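PDB 2XQ0: leucine aminopeptidase 2 from Saccharomyces cerevisiae, which trims amino acids from the N-terminal end of di- and tripeptides as a zinc aminopeptidase and, in vitro, weakly hydrolyses epoxides such as leukotriene A4. Local coordinates for residues L396-H399 and L400-I403. Numbering follows the deposited sequence.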
# COMPACT_ATOMS: atom_id res chain seq x y z
N LEU A 396 8.33 11.43 12.25
CA LEU A 396 8.45 12.89 12.23
C LEU A 396 7.15 13.52 12.72
O LEU A 396 7.17 14.46 13.53
CB LEU A 396 8.80 13.39 10.82
CG LEU A 396 8.70 14.89 10.62
CD1 LEU A 396 9.53 15.61 11.67
CD2 LEU A 396 9.15 15.27 9.21
N LEU A 397 6.02 12.98 12.29
CA LEU A 397 4.72 13.55 12.72
C LEU A 397 4.42 13.32 14.21
O LEU A 397 3.83 14.17 14.88
CB LEU A 397 3.59 12.99 11.87
CG LEU A 397 3.71 13.38 10.40
CD1 LEU A 397 2.69 12.64 9.56
CD2 LEU A 397 3.56 14.88 10.25
N PHE A 398 4.80 12.14 14.71
CA PHE A 398 4.66 11.82 16.11
C PHE A 398 5.54 12.75 16.98
O PHE A 398 5.15 13.15 18.09
CB PHE A 398 5.00 10.35 16.36
CG PHE A 398 4.75 9.90 17.78
CD1 PHE A 398 3.46 9.76 18.26
CD2 PHE A 398 5.81 9.63 18.64
CE1 PHE A 398 3.22 9.36 19.58
CE2 PHE A 398 5.58 9.23 19.95
CZ PHE A 398 4.27 9.10 20.42
N HIS A 399 6.73 13.07 16.48
CA HIS A 399 7.64 14.00 17.15
C HIS A 399 7.01 15.39 17.23
O HIS A 399 7.02 16.03 18.29
CB HIS A 399 8.97 14.07 16.39
CG HIS A 399 9.97 15.00 17.00
ND1 HIS A 399 10.45 14.84 18.28
CD2 HIS A 399 10.58 16.10 16.50
CE1 HIS A 399 11.31 15.80 18.55
NE2 HIS A 399 11.41 16.58 17.49
N LEU A 400 6.45 15.84 16.12
CA LEU A 400 5.78 17.13 16.03
C LEU A 400 4.58 17.20 16.97
O LEU A 400 4.39 18.18 17.68
CB LEU A 400 5.35 17.40 14.59
CG LEU A 400 6.51 17.71 13.63
CD1 LEU A 400 6.01 17.96 12.20
CD2 LEU A 400 7.35 18.88 14.12
N GLU A 401 3.75 16.16 16.95
CA GLU A 401 2.65 16.02 17.90
C GLU A 401 3.15 16.28 19.32
O GLU A 401 2.56 17.04 20.07
CB GLU A 401 2.04 14.61 17.81
CG GLU A 401 0.91 14.35 18.79
CD GLU A 401 0.52 12.88 18.88
OE1 GLU A 401 0.15 12.28 17.84
OE2 GLU A 401 0.55 12.34 20.02
N THR A 402 4.23 15.60 19.68
CA THR A 402 4.78 15.67 21.03
C THR A 402 5.28 17.06 21.41
O THR A 402 4.83 17.65 22.41
CB THR A 402 5.95 14.69 21.19
OG1 THR A 402 5.51 13.36 20.93
CG2 THR A 402 6.53 14.78 22.59
N ILE A 403 6.20 17.60 20.62
CA ILE A 403 6.85 18.85 20.98
C ILE A 403 5.91 20.05 20.90
O ILE A 403 6.16 21.08 21.51
CB ILE A 403 8.09 19.12 20.12
CG1 ILE A 403 7.68 19.56 18.71
CG2 ILE A 403 8.98 17.89 20.07
CD1 ILE A 403 8.87 19.71 17.77
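The last two turns of helix 388-403, in the zinc peptidase domain of this M1 enzyme, are tied together by i to i+4 bonds and by side-chain contacts, among them the Thr-402 hydroxyl on the carbonyl of Phe-398 and Ile-403 on the ring of His-399. Leu-400, Glu-401, Thr-402 and Ile-403 each give their N-H to the carbonyl four residues back; the one from Ile-403 N to His-399 O measures 2.9 Å. Phe-398 O takes a second bond, from the hydroxyl OG1 of Thr-402 at 2.9 Å. The hydroxyl and the amide N of Thr-402 come at this oxygen from opposite faces of its carbonyl plane. OG1 is put there by a chi1 of -60°, which lays it beside its own backbone N, and it also sits above one face of the Phe-398 ring, toward the rim. One residue further along, methyl CG2 of Ile-403 lies over the face of the His-399 imidazole, 3.8 Å from the ring centroid, as a CH-pi contact; its nearest ring atom is CE1, at 3.5 Å. The ring of Trp-454 also meets this imidazole. With an alanine at His-399, CG2 of Ile-403 would probably lose the flat surface it rests on, and Trp-454 its ring partner. CD1 of Leu-396 touches CG of Leu-400 at 4.2 Å, and both leucines also meet helix 451-456. Leu-397 packs on helix 321-339, which carries the zinc ligand Glu-324; OE1 of Glu-401 is hydrogen-bonded to Tyr-329 there, and OE2 forms a salt bridge with Arg-344 of helix 341-360. The chemistry is thus divided: Leu-397 and Glu-401 join this helix to the zinc-ligand helix, while the threonine hydroxyl and the imidazole face probably help to hold its final turn.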